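Local coordinates for conjugal transfer protein TRWB (PDB 1E9R) that serves as the coupling protein of bacterial conjugation, probably working as a hexameric P-loop NTPase, akin to ring helicases, in DNA transfer, at residues Gly7-Ala12 with Val365-Tyr370; Arg390-Ala395 with Arg413-Val418; Asn119-Asp124 with Gln128-Ser133; Ile103-Tyr108 with Gly227-Arg232. All coordinates share one frame; numbering follows the deposited sequence.

Interaction 1 of 4, residues Gly7-Ala12 with Val365-Tyr370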
loop_
_atom_site.group_PDB
_atom_site.type_symbol
_atom_site.label_atom_id
_atom_site.label_comp_id
_atom_site.label_asym_id
_atom_site.label_seq_id
_atom_site.Cartn_x
_atom_site.Cartn_y
_atom_site.Cartn_z
ATOM N N GLY B 7 -44.266 -6.016 6.954
ATOM C CA GLY B 7 -44.349 -6.579 5.623
ATOM C C GLY B 7 -43.170 -6.315 4.697
ATOM O O GLY B 7 -42.618 -7.264 4.139
ATOM N N GLU B 8 -42.791 -5.045 4.511
ATOM C CA GLU B 8 -41.672 -4.683 3.624
ATOM C C GLU B 8 -40.324 -4.864 4.307
ATOM O O GLU B 8 -39.445 -5.580 3.818
ATOM C CB GLU B 8 -41.734 -3.213 3.210
ATOM C CG GLU B 8 -42.966 -2.735 2.500
ATOM C CD GLU B 8 -44.178 -2.573 3.406
ATOM O OE1 GLU B 8 -44.119 -1.809 4.404
ATOM O OE2 GLU B 8 -45.206 -3.211 3.095
ATOM N N PHE B 9 -40.176 -4.160 5.426
ATOM C CA PHE B 9 -38.964 -4.171 6.233
ATOM C C PHE B 9 -38.805 -5.483 6.995
ATOM O O PHE B 9 -39.681 -5.879 7.768
ATOM C CB PHE B 9 -39.004 -2.989 7.205
ATOM C CG PHE B 9 -37.814 -2.897 8.107
ATOM C CD1 PHE B 9 -36.530 -2.897 7.587
ATOM C CD2 PHE B 9 -37.979 -2.799 9.484
ATOM C CE1 PHE B 9 -35.429 -2.801 8.429
ATOM C CE2 PHE B 9 -36.883 -2.702 10.331
ATOM C CZ PHE B 9 -35.607 -2.703 9.803
ATOM N N GLY B 10 -37.674 -6.146 6.773
ATOM C CA GLY B 10 -37.402 -7.414 7.430
ATOM C C GLY B 10 -37.134 -7.336 8.921
ATOM O O GLY B 10 -37.196 -8.351 9.617
ATOM N N GLY B 11 -36.830 -6.143 9.419
ATOM C CA GLY B 11 -36.566 -5.991 10.837
ATOM C C GLY B 11 -37.829 -5.855 11.668
ATOM O O GLY B 11 -38.931 -6.194 11.225
ATOM N N ALA B 12 -37.667 -5.349 12.885
ATOM C CA ALA B 12 -38.790 -5.168 13.793
ATOM C C ALA B 12 -39.664 -3.995 13.375
ATOM O O ALA B 12 -39.157 -2.928 13.019
ATOM C CB ALA B 12 -38.279 -4.944 15.201
ATOM N N VAL B 365 -35.273 5.368 12.937
ATOM C CA VAL B 365 -36.652 5.032 13.242
ATOM C C VAL B 365 -36.973 5.075 14.746
ATOM O O VAL B 365 -36.073 4.970 15.571
ATOM C CB VAL B 365 -36.886 3.600 12.656
ATOM C CG1 VAL B 365 -37.825 2.821 13.498
ATOM C CG2 VAL B 365 -37.354 3.694 11.213
ATOM N N GLU B 366 -38.252 5.248 15.097
ATOM C CA GLU B 366 -38.680 5.252 16.505
ATOM C C GLU B 366 -39.541 4.016 16.733
ATOM O O GLU B 366 -40.452 3.740 15.948
ATOM C CB GLU B 366 -39.492 6.502 16.849
ATOM C CG GLU B 366 -38.730 7.792 16.668
ATOM C CD GLU B 366 -39.487 9.003 17.173
ATOM O OE1 GLU B 366 -40.707 9.098 16.916
ATOM O OE2 GLU B 366 -38.855 9.871 17.814
ATOM N N ARG B 367 -39.253 3.280 17.804
ATOM C CA ARG B 367 -39.988 2.057 18.125
ATOM C C ARG B 367 -40.498 1.970 19.563
ATOM O O ARG B 367 -39.906 2.539 20.479
ATOM C CB ARG B 367 -39.104 0.843 17.857
ATOM C CG ARG B 367 -39.568 -0.018 16.719
ATOM C CD ARG B 367 -38.889 -1.355 16.789
ATOM N NE ARG B 367 -37.454 -1.243 16.570
ATOM C CZ ARG B 367 -36.875 -1.178 15.373
ATOM N NH1 ARG B 367 -37.602 -1.214 14.261
ATOM N NH2 ARG B 367 -35.556 -1.084 15.291
ATOM N N ASP B 368 -41.594 1.243 19.753
ATOM C CA ASP B 368 -42.164 1.054 21.082
ATOM C C ASP B 368 -41.316 0.018 21.784
ATOM O O ASP B 368 -41.112 -1.073 21.260
ATOM C CB ASP B 368 -43.607 0.555 20.985
ATOM C CG ASP B 368 -44.597 1.677 20.697
ATOM O OD1 ASP B 368 -44.205 2.859 20.811
ATOM O OD2 ASP B 368 -45.769 1.379 20.368
ATOM N N ARG B 369 -40.827 0.354 22.972
ATOM C CA ARG B 369 -39.980 -0.569 23.722
ATOM C C ARG B 369 -40.684 -1.817 24.286
ATOM O O ARG B 369 -40.027 -2.829 24.554
ATOM C CB ARG B 369 -39.273 0.188 24.850
ATOM C CG ARG B 369 -38.407 1.328 24.356
ATOM C CD ARG B 369 -37.481 1.827 25.450
ATOM N NE ARG B 369 -36.518 2.810 24.950
ATOM C CZ ARG B 369 -35.457 3.244 25.633
ATOM N NH1 ARG B 369 -35.209 2.777 26.853
ATOM N NH2 ARG B 369 -34.638 4.141 25.094
ATOM N N TYR B 370 -42.007 -1.759 24.454
ATOM C CA TYR B 370 -42.756 -2.897 24.997
ATOM C C TYR B 370 -43.620 -3.612 23.953
ATOM O O TYR B 370 -43.926 -2.989 22.908
ATOM C CB TYR B 370 -43.643 -2.437 26.158
ATOM C CG TYR B 370 -42.889 -1.654 27.201
ATOM C CD1 TYR B 370 -42.358 -0.397 26.902
ATOM C CD2 TYR B 370 -42.660 -2.185 28.471
ATOM C CE1 TYR B 370 -41.617 0.313 27.831
ATOM C CE2 TYR B 370 -41.918 -1.482 29.414
ATOM C CZ TYR B 370 -41.397 -0.234 29.083
ATOM O OH TYR B 370 -40.640 0.465 29.991
#
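The guanidinium of Arg367, lying beside Ala12, is held by a salt bridge from NH2 to Glu389 OE1, and its NH1 comes within 2.6 Å of Ala12 O. The contact ties the N-terminal loop to the middle strand of a small antiparallel sheet, in which 362-368 runs between 16-18 and 384-390. The arginine reaches the loop because its chain bends at CG-CD (chi3 -66°), which brings the guanidinium up beside Ala12. The Ala12 methyl then lies over one guanidinium face, 3.7 Å above its plane and offset toward the rim; a small side chain suits so close a passage. Phe9 meets the same group with its ring edge, CE2 standing 4.3 Å from Arg367 NH1. Replacing Arg367 by a methionine would probably leave Glu389 without its ionic mate and deprive Ala12 O of its close nitrogen. Arg386 and Arg19 of a neighbouring subunit pack on this site, the first against Ala12 and Arg367, the second against Phe9, which places it at a subunit interface. Glycine suits the place of Gly11, where a CB would run into Phe9 CZ. The backbone passes across the phenyl ring, with Gly11 N 3.4 Å from the ring plane, over its centre.

Interaction 2 of 4, residues Arg390-Ala395 with Arg413-Val418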
loop_
_atom_site.group_PDB
_atom_site.type_symbol
_atom_site.label_atom_id
_atom_site.label_comp_id
_atom_site.label_asym_id
_atom_site.label_seq_id
_atom_site.Cartn_x
_atom_site.Cartn_y
_atom_site.Cartn_z
ATOM N N ARG B 390 -29.698 -0.886 9.241
ATOM C CA ARG B 390 -29.701 -1.184 7.814
ATOM C C ARG B 390 -31.097 -1.601 7.413
ATOM O O ARG B 390 -31.708 -2.448 8.059
ATOM C CB ARG B 390 -28.749 -2.342 7.473
ATOM C CG ARG B 390 -27.269 -2.040 7.592
ATOM C CD ARG B 390 -26.822 -0.951 6.621
ATOM N NE ARG B 390 -25.452 -0.533 6.905
ATOM C CZ ARG B 390 -24.373 -1.282 6.678
ATOM N NH1 ARG B 390 -24.481 -2.500 6.147
ATOM N NH2 ARG B 390 -23.177 -0.822 7.015
ATOM N N VAL B 391 -31.610 -1.007 6.352
ATOM C CA VAL B 391 -32.922 -1.382 5.875
ATOM C C VAL B 391 -32.826 -2.859 5.470
ATOM O O VAL B 391 -33.730 -3.659 5.734
ATOM C CB VAL B 391 -33.317 -0.496 4.675
ATOM C CG1 VAL B 391 -34.595 -1.002 4.020
ATOM C CG2 VAL B 391 -33.499 0.942 5.156
ATOM N N VAL B 392 -31.702 -3.216 4.851
ATOM C CA VAL B 392 -31.443 -4.588 4.415
ATOM C C VAL B 392 -30.107 -5.028 4.995
ATOM O O VAL B 392 -29.087 -4.393 4.733
ATOM C CB VAL B 392 -31.336 -4.687 2.879
ATOM C CG1 VAL B 392 -31.124 -6.138 2.473
ATOM C CG2 VAL B 392 -32.582 -4.111 2.225
ATOM N N MET B 393 -30.118 -6.099 5.783
ATOM C CA MET B 393 -28.905 -6.628 6.406
ATOM C C MET B 393 -28.042 -7.378 5.409
ATOM O O MET B 393 -28.546 -7.954 4.450
ATOM C CB MET B 393 -29.261 -7.595 7.534
ATOM C CG MET B 393 -29.326 -6.994 8.914
ATOM S SD MET B 393 -29.874 -8.235 10.105
ATOM C CE MET B 393 -28.336 -9.077 10.534
ATOM N N PRO B 394 -26.717 -7.378 5.614
ATOM C CA PRO B 394 -25.855 -8.100 4.679
ATOM C C PRO B 394 -26.305 -9.561 4.594
ATOM O O PRO B 394 -26.307 -10.155 3.515
ATOM C CB PRO B 394 -24.478 -7.949 5.310
ATOM C CG PRO B 394 -24.558 -6.574 5.915
ATOM C CD PRO B 394 -25.915 -6.599 6.575
ATOM N N ALA B 395 -26.703 -10.120 5.740
ATOM C CA ALA B 395 -27.179 -11.505 5.834
ATOM C C ALA B 395 -28.480 -11.739 5.071
ATOM O O ALA B 395 -28.751 -12.854 4.624
ATOM C CB ALA B 395 -27.373 -11.897 7.290
ATOM N N ARG B 413 -36.638 8.118 -4.026
ATOM C CA ARG B 413 -37.581 7.023 -4.222
ATOM C C ARG B 413 -37.309 5.941 -3.202
ATOM O O ARG B 413 -36.156 5.640 -2.901
ATOM C CB ARG B 413 -37.400 6.377 -5.592
ATOM C CG ARG B 413 -37.213 7.328 -6.728
ATOM C CD ARG B 413 -38.519 7.839 -7.236
ATOM N NE ARG B 413 -38.312 8.619 -8.446
ATOM C CZ ARG B 413 -39.295 9.125 -9.182
ATOM N NH1 ARG B 413 -40.566 8.931 -8.823
ATOM N NH2 ARG B 413 -39.002 9.820 -10.281
ATOM N N PRO B 414 -38.363 5.343 -2.645
ATOM C CA PRO B 414 -38.086 4.284 -1.676
ATOM C C PRO B 414 -37.612 3.060 -2.466
ATOM O O PRO B 414 -37.729 3.033 -3.692
ATOM C CB PRO B 414 -39.441 4.068 -1.009
ATOM C CG PRO B 414 -40.407 4.411 -2.100
ATOM C CD PRO B 414 -39.799 5.656 -2.698
ATOM N N ILE B 415 -37.056 2.066 -1.781
ATOM C CA ILE B 415 -36.599 0.862 -2.457
ATOM C C ILE B 415 -37.648 -0.219 -2.210
ATOM O O ILE B 415 -38.450 -0.114 -1.277
ATOM C CB ILE B 415 -35.239 0.370 -1.912
ATOM C CG1 ILE B 415 -35.399 -0.069 -0.456
ATOM C CG2 ILE B 415 -34.189 1.465 -2.050
ATOM C CD1 ILE B 415 -34.155 -0.676 0.154
ATOM N N ALA B 416 -37.635 -1.257 -3.041
ATOM C CA ALA B 416 -38.594 -2.340 -2.908
ATOM C C ALA B 416 -37.992 -3.707 -3.246
ATOM O O ALA B 416 -37.172 -3.823 -4.150
ATOM C CB ALA B 416 -39.783 -2.065 -3.814
ATOM N N LYS B 417 -38.395 -4.735 -2.504
ATOM C CA LYS B 417 -37.939 -6.094 -2.757
ATOM C C LYS B 417 -39.011 -6.665 -3.676
ATOM O O LYS B 417 -40.155 -6.871 -3.268
ATOM C CB LYS B 417 -37.876 -6.880 -1.453
ATOM C CG LYS B 417 -37.372 -8.310 -1.576
ATOM C CD LYS B 417 -37.424 -8.987 -0.213
ATOM C CE LYS B 417 -37.120 -10.463 -0.307
ATOM N NZ LYS B 417 -37.227 -11.137 1.014
ATOM N N VAL B 418 -38.638 -6.894 -4.928
ATOM C CA VAL B 418 -39.558 -7.395 -5.936
ATOM C C VAL B 418 -39.018 -8.662 -6.587
ATOM O O VAL B 418 -37.809 -8.861 -6.666
ATOM C CB VAL B 418 -39.778 -6.318 -7.029
ATOM C CG1 VAL B 418 -40.573 -6.883 -8.185
ATOM C CG2 VAL B 418 -40.505 -5.134 -6.441
#
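In the connection between strand 384-390 and helix 394-398, Val391 and Val392 turn their side chains toward Ile415 of strand 415-419. Val391 and Ile415 reach for each other tip to tip, with Val391 CG1 3.9 Å from Ile415 CD1. Val392 adds a second methyl, its CG2 lying 4.3 Å from the same Ile415 CD1. The two valine methyls are themselves 4.1 Å apart, Val391 CG1 to Val392 CG2, so the three carbons form a nearly equilateral triangle. Ile415 sets CG1 between its backbone N and carbonyl carbon (chi1 65°), a crowded position, and then runs on extended to CD1; the extended CG1-CD1 arm suits a place where the nearest CA atoms, Val391 to Ile415, are 9.4 Å apart. Strand 415-419 belongs to the large mixed sheet of the P-loop NTPase fold, paired in parallel with 23-24 and antiparallel with 404-408. Ile23, from the first of these strands, touches both Val391 and Ile415, and Tyr406 from the second lies against Val392. Arg347 of a neighbouring subunit, not the one whose Arg19 bonds to Arg390 O, packs on Ile415. Beyond the valines the chain enters its helix: Met393 holds the N-cap position, and Pro394, whose lack of an N-H costs nothing in a first turn, follows. Met393 N bonds to Glu396 OE2 within that turn.

Interaction 3 of 4, residues Asn119-Asp124 with Gln128-Ser133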
loop_
_atom_site.group_PDB
_atom_site.type_symbol
_atom_site.label_atom_id
_atom_site.label_comp_id
_atom_site.label_asym_id
_atom_site.label_seq_id
_atom_site.Cartn_x
_atom_site.Cartn_y
_atom_site.Cartn_z
ATOM N N ASN B 119 -13.755 2.935 -41.079
ATOM C CA ASN B 119 -15.089 3.416 -41.423
ATOM C C ASN B 119 -15.639 4.509 -40.513
ATOM O O ASN B 119 -16.673 5.101 -40.832
ATOM C CB ASN B 119 -16.096 2.256 -41.430
ATOM C CG ASN B 119 -15.657 1.096 -42.318
ATOM O OD1 ASN B 119 -14.848 1.264 -43.226
ATOM N ND2 ASN B 119 -16.210 -0.088 -42.061
ATOM N N GLU B 120 -14.968 4.781 -39.393
ATOM C CA GLU B 120 -15.464 5.790 -38.456
ATOM C C GLU B 120 -14.714 7.105 -38.523
ATOM O O GLU B 120 -15.057 8.067 -37.832
ATOM C CB GLU B 120 -15.400 5.258 -37.027
ATOM C CG GLU B 120 -15.920 3.837 -36.842
ATOM C CD GLU B 120 -17.374 3.654 -37.255
ATOM O OE1 GLU B 120 -18.064 4.648 -37.546
ATOM O OE2 GLU B 120 -17.833 2.497 -37.275
ATOM N N ILE B 121 -13.692 7.160 -39.362
ATOM C CA ILE B 121 -12.906 8.372 -39.464
ATOM C C ILE B 121 -13.609 9.413 -40.322
ATOM O O ILE B 121 -13.905 9.165 -41.491
ATOM C CB ILE B 121 -11.512 8.062 -40.058
ATOM C CG1 ILE B 121 -10.883 6.869 -39.327
ATOM C CG2 ILE B 121 -10.609 9.289 -39.953
ATOM C CD1 ILE B 121 -10.585 7.113 -37.859
ATOM N N ARG B 122 -13.904 10.570 -39.734
ATOM C CA ARG B 122 -14.538 11.658 -40.476
ATOM C C ARG B 122 -13.539 12.813 -40.533
ATOM O O ARG B 122 -13.193 13.295 -41.606
ATOM C CB ARG B 122 -15.810 12.153 -39.783
ATOM C CG ARG B 122 -16.889 11.117 -39.539
ATOM C CD ARG B 122 -17.673 10.782 -40.774
ATOM N NE ARG B 122 -18.808 9.918 -40.453
ATOM C CZ ARG B 122 -19.919 10.318 -39.836
ATOM N NH1 ARG B 122 -20.058 11.583 -39.462
ATOM N NH2 ARG B 122 -20.900 9.452 -39.607
ATOM N N ASN B 123 -13.076 13.248 -39.365
ATOM C CA ASN B 123 -12.119 14.349 -39.273
ATOM C C ASN B 123 -10.756 13.880 -38.785
ATOM O O ASN B 123 -10.597 12.745 -38.336
ATOM C CB ASN B 123 -12.652 15.419 -38.331
ATOM C CG ASN B 123 -13.986 15.952 -38.773
ATOM O OD1 ASN B 123 -14.076 16.664 -39.766
ATOM N ND2 ASN B 123 -15.039 15.597 -38.048
ATOM N N ASP B 124 -9.774 14.767 -38.864
ATOM C CA ASP B 124 -8.425 14.427 -38.445
ATOM C C ASP B 124 -8.345 13.997 -36.988
ATOM O O ASP B 124 -7.568 13.118 -36.645
ATOM C CB ASP B 124 -7.483 15.609 -38.675
ATOM C CG ASP B 124 -6.030 15.267 -38.366
ATOM O OD1 ASP B 124 -5.573 14.169 -38.773
ATOM O OD2 ASP B 124 -5.345 16.101 -37.724
ATOM N N GLN B 128 -7.082 9.658 -33.278
ATOM C CA GLN B 128 -6.753 9.386 -31.880
ATOM C C GLN B 128 -8.006 8.912 -31.142
ATOM O O GLN B 128 -7.975 8.015 -30.294
ATOM C CB GLN B 128 -6.187 10.637 -31.196
ATOM C CG GLN B 128 -6.046 10.491 -29.667
ATOM C CD GLN B 128 -5.246 9.236 -29.187
ATOM O OE1 GLN B 128 -4.822 8.380 -29.988
ATOM N NE2 GLN B 128 -5.048 9.139 -27.864
ATOM N N ARG B 129 -9.115 9.531 -31.497
ATOM C CA ARG B 129 -10.400 9.222 -30.921
ATOM C C ARG B 129 -10.720 7.725 -30.995
ATOM O O ARG B 129 -11.127 7.116 -30.009
ATOM C CB ARG B 129 -11.444 10.036 -31.675
ATOM C CG ARG B 129 -12.776 10.120 -31.029
ATOM C CD ARG B 129 -13.655 11.060 -31.815
ATOM N NE ARG B 129 -15.027 10.989 -31.335
ATOM C CZ ARG B 129 -16.085 11.398 -32.021
ATOM N NH1 ARG B 129 -15.933 11.919 -33.233
ATOM N NH2 ARG B 129 -17.297 11.271 -31.495
ATOM N N TYR B 130 -10.526 7.122 -32.162
ATOM C CA TYR B 130 -10.833 5.704 -32.314
ATOM C C TYR B 130 -9.647 4.788 -32.058
ATOM O O TYR B 130 -9.805 3.573 -31.965
ATOM C CB TYR B 130 -11.481 5.434 -33.686
ATOM C CG TYR B 130 -12.822 6.126 -33.813
ATOM C CD1 TYR B 130 -13.924 5.671 -33.095
ATOM C CD2 TYR B 130 -12.961 7.310 -34.541
ATOM C CE1 TYR B 130 -15.131 6.384 -33.083
ATOM C CE2 TYR B 130 -14.167 8.030 -34.534
ATOM C CZ TYR B 130 -15.242 7.560 -33.801
ATOM O OH TYR B 130 -16.418 8.272 -33.757
ATOM N N ALA B 131 -8.460 5.371 -31.934
ATOM C CA ALA B 131 -7.276 4.584 -31.605
ATOM C C ALA B 131 -7.495 4.179 -30.133
ATOM O O ALA B 131 -7.132 3.084 -29.700
ATOM C CB ALA B 131 -6.027 5.441 -31.748
ATOM N N LEU B 132 -8.115 5.094 -29.388
ATOM C CA LEU B 132 -8.444 4.908 -27.980
ATOM C C LEU B 132 -9.465 3.780 -27.824
ATOM O O LEU B 132 -9.580 3.197 -26.753
ATOM C CB LEU B 132 -9.035 6.207 -27.430
ATOM C CG LEU B 132 -8.404 7.012 -26.298
ATOM C CD1 LEU B 132 -6.980 6.617 -26.073
ATOM C CD2 LEU B 132 -8.508 8.479 -26.642
ATOM N N SER B 133 -10.209 3.483 -28.889
ATOM C CA SER B 133 -11.225 2.417 -28.873
ATOM C C SER B 133 -10.604 1.068 -29.201
ATOM O O SER B 133 -10.943 0.051 -28.599
ATOM C CB SER B 133 -12.327 2.701 -29.895
ATOM O OG SER B 133 -13.011 3.902 -29.594
HETATM O O HOH W 1 -6.081 12.123 -34.142
#
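The Tyr130 ring carries Glu120 CB on one face, 3.8 Å from the ring centroid and only 7° off the normal, a CH-pi contact. Glu120 O comes within 3.4 Å of Tyr130 CE2, and Ile121 CD1 slides past obliquely, 4.1 Å from Tyr130 CD2. The tyrosine hydroxyl stands over the centre of the Arg129 guanidinium, 3.6 Å above its plane; its main polar partner is Ser269. Glu120 suits its place because its parts do different jobs: the methylene lies on the ring, whereas a bend at CB-CG (chi2 -59°) turns the carboxylate away to Ser230 OG and Ile231 N at the start of another helix. Segment 119-124 leads into the N-terminus of helix 126-134, where Asp126 OD2 accepts from both Arg122 N and Asn123 N. Water 1 serves the first turn as well, accepting from Gln128 N at 2.8 Å and donating to Asp124 O at 3.1 Å. A leucine in place of Tyr130 would probably leave Ser269 without its hydroxyl mate and Glu120 CB without a flat surface to rest on. Val265 of helix 252-269 and Arg232 also pack against the tyrosine.

Interaction 4 of 4, residues Ile103-Tyr108 with Gly227-Arg232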
loop_
_atom_site.group_PDB
_atom_site.type_symbol
_atom_site.label_atom_id
_atom_site.label_comp_id
_atom_site.label_asym_id
_atom_site.label_seq_id
_atom_site.Cartn_x
_atom_site.Cartn_y
_atom_site.Cartn_z
ATOM N N ILE B 103 -28.969 -4.999 -37.142
ATOM C CA ILE B 103 -27.554 -5.233 -37.415
ATOM C C ILE B 103 -26.899 -6.252 -36.480
ATOM O O ILE B 103 -27.304 -6.404 -35.325
ATOM C CB ILE B 103 -26.762 -3.916 -37.279
ATOM C CG1 ILE B 103 -27.424 -2.815 -38.096
ATOM C CG2 ILE B 103 -25.346 -4.110 -37.751
ATOM C CD1 ILE B 103 -27.456 -3.098 -39.572
ATOM N N ILE B 104 -25.884 -6.942 -36.994
ATOM C CA ILE B 104 -25.126 -7.914 -36.214
ATOM C C ILE B 104 -23.635 -7.658 -36.421
ATOM O O ILE B 104 -23.178 -7.434 -37.544
ATOM C CB ILE B 104 -25.395 -9.381 -36.639
ATOM C CG1 ILE B 104 -26.832 -9.778 -36.321
ATOM C CG2 ILE B 104 -24.447 -10.311 -35.908
ATOM C CD1 ILE B 104 -27.174 -11.203 -36.732
ATOM N N LEU B 105 -22.887 -7.667 -35.326
ATOM C CA LEU B 105 -21.446 -7.503 -35.379
ATOM C C LEU B 105 -20.879 -8.681 -34.621
ATOM O O LEU B 105 -20.986 -8.769 -33.399
ATOM C CB LEU B 105 -20.999 -6.193 -34.739
ATOM C CG LEU B 105 -21.108 -4.968 -35.646
ATOM C CD1 LEU B 105 -20.510 -3.775 -34.935
ATOM C CD2 LEU B 105 -20.379 -5.216 -36.963
ATOM N N ASN B 106 -20.306 -9.607 -35.377
ATOM C CA ASN B 106 -19.721 -10.824 -34.847
ATOM C C ASN B 106 -18.880 -11.334 -36.003
ATOM O O ASN B 106 -19.429 -11.799 -37.001
ATOM C CB ASN B 106 -20.819 -11.835 -34.530
ATOM C CG ASN B 106 -20.273 -13.133 -33.980
ATOM O OD1 ASN B 106 -19.152 -13.531 -34.291
ATOM N ND2 ASN B 106 -21.074 -13.817 -33.169
ATOM N N PRO B 107 -17.539 -11.253 -35.891
ATOM C CA PRO B 107 -16.639 -11.709 -36.960
ATOM C C PRO B 107 -16.856 -13.121 -37.514
ATOM O O PRO B 107 -16.476 -13.401 -38.653
ATOM C CB PRO B 107 -15.244 -11.517 -36.347
ATOM C CG PRO B 107 -15.481 -11.634 -34.887
ATOM C CD PRO B 107 -16.767 -10.872 -34.693
ATOM N N TYR B 108 -17.485 -13.992 -36.727
ATOM C CA TYR B 108 -17.711 -15.372 -37.145
ATOM C C TYR B 108 -19.164 -15.739 -37.477
ATOM O O TYR B 108 -19.514 -16.916 -37.586
ATOM C CB TYR B 108 -17.155 -16.318 -36.075
ATOM C CG TYR B 108 -15.684 -16.077 -35.762
ATOM C CD1 TYR B 108 -15.279 -15.042 -34.905
ATOM C CD2 TYR B 108 -14.692 -16.878 -36.326
ATOM C CE1 TYR B 108 -13.920 -14.818 -34.619
ATOM C CE2 TYR B 108 -13.335 -16.660 -36.050
ATOM C CZ TYR B 108 -12.960 -15.634 -35.200
ATOM O OH TYR B 108 -11.621 -15.431 -34.949
ATOM N N GLY B 227 -16.045 -4.506 -44.744
ATOM C CA GLY B 227 -17.219 -3.939 -45.370
ATOM C C GLY B 227 -17.174 -2.451 -45.142
ATOM O O GLY B 227 -16.158 -1.934 -44.675
ATOM N N ASP B 228 -18.264 -1.761 -45.456
ATOM C CA ASP B 228 -18.298 -0.317 -45.279
ATOM C C ASP B 228 -19.259 0.136 -44.189
ATOM O O ASP B 228 -19.589 1.323 -44.104
ATOM C CB ASP B 228 -18.636 0.376 -46.607
ATOM C CG ASP B 228 -19.897 -0.176 -47.252
ATOM O OD1 ASP B 228 -20.595 -1.010 -46.617
ATOM O OD2 ASP B 228 -20.189 0.227 -48.400
ATOM N N PHE B 229 -19.696 -0.799 -43.349
ATOM C CA PHE B 229 -20.603 -0.441 -42.275
ATOM C C PHE B 229 -19.935 0.510 -41.288
ATOM O O PHE B 229 -18.814 0.263 -40.842
ATOM C CB PHE B 229 -21.079 -1.679 -41.528
ATOM C CG PHE B 229 -21.970 -1.362 -40.369
ATOM C CD1 PHE B 229 -23.227 -0.809 -40.579
ATOM C CD2 PHE B 229 -21.540 -1.565 -39.064
ATOM C CE1 PHE B 229 -24.048 -0.457 -39.502
ATOM C CE2 PHE B 229 -22.358 -1.215 -37.980
ATOM C CZ PHE B 229 -23.611 -0.659 -38.202
ATOM N N SER B 230 -20.627 1.602 -40.965
ATOM C CA SER B 230 -20.122 2.602 -40.023
ATOM C C SER B 230 -21.071 2.743 -38.847
ATOM O O SER B 230 -22.241 3.079 -39.028
ATOM C CB SER B 230 -19.972 3.964 -40.700
ATOM O OG SER B 230 -19.697 4.975 -39.743
ATOM N N ILE B 231 -20.569 2.481 -37.642
ATOM C CA ILE B 231 -21.389 2.595 -36.448
ATOM C C ILE B 231 -21.878 4.039 -36.298
ATOM O O ILE B 231 -23.002 4.268 -35.862
ATOM C CB ILE B 231 -20.598 2.177 -35.193
ATOM C CG1 ILE B 231 -20.268 0.683 -35.264
ATOM C CG2 ILE B 231 -21.406 2.481 -33.939
ATOM C CD1 ILE B 231 -19.346 0.203 -34.166
ATOM N N ARG B 232 -21.040 5.003 -36.678
ATOM C CA ARG B 232 -21.402 6.417 -36.588
ATOM C C ARG B 232 -22.591 6.720 -37.485
ATOM O O ARG B 232 -23.559 7.364 -37.068
ATOM C CB ARG B 232 -20.232 7.303 -37.012
ATOM C CG ARG B 232 -19.038 7.195 -36.118
ATOM C CD ARG B 232 -17.971 8.192 -36.502
ATOM N NE ARG B 232 -18.344 9.562 -36.192
ATOM C CZ ARG B 232 -17.515 10.591 -36.317
ATOM N NH1 ARG B 232 -16.277 10.393 -36.746
ATOM N NH2 ARG B 232 -17.915 11.816 -36.003
#
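Ile103 and Phe229 cross obliquely, the isoleucine laying its CG2 over one face of the phenyl ring. That methyl sits 4.3 Å from the ring centroid, 26° off the normal, in a CH-pi contact whose nearest approach is 3.9 Å from Ile103 CG2 to Phe229 CZ. It can do so because CG2 stands anti to the backbone N (chi1 -51°, measured to CG1), pushed out toward the aromatic. Ile231 N lies on the opposite face, 4.1 Å above the plane and near the rim. Leu105, two residues along the strand, also points toward the segment 227-232: its CD2 lies 4.4 Å from Phe229 CD2, neither over the face nor at the edge, and its CD1 4.2 Å from Ile231 CD1. Branched aliphatic side chains suit the place, since each offers a methyl to the ring, and Leu105 another to Ile231. Past the strand, Asn106 OD1 accepts from Tyr108 N at 3.0 Å, closing an Asx turn. Ser230 is the N-cap of helix 231-236, its OG accepting from Ser233 N. The contact seats this helix start against strand 103-105, an outermost strand of the large mixed sheet within the chain, beside strand 243-247; Trp262 of helix 252-269 touches Leu105.

The four contacts form two pairs on opposite sides of the chain's centre. Interactions 1 and 2 have centres 14 Å apart and touch where Phe9 CE1 lies 3.3 Å from Val391 O; both also meet a neighbouring subunit. Interactions 3 and 4, centres 16 Å apart, join through Glu120, whose OE1 is 2.8 Å from Ser230 OG in a probable hydrogen bond. Interactions 2 and 4, centres about 42 Å apart, reach the same mixed sheet toward its two ends. Between those ends runs strand 56-59, leading into a probable P-loop (Gly60 to Ser67) whose backbone amides hold a sulfate, consistent with a nucleotide-phosphate site.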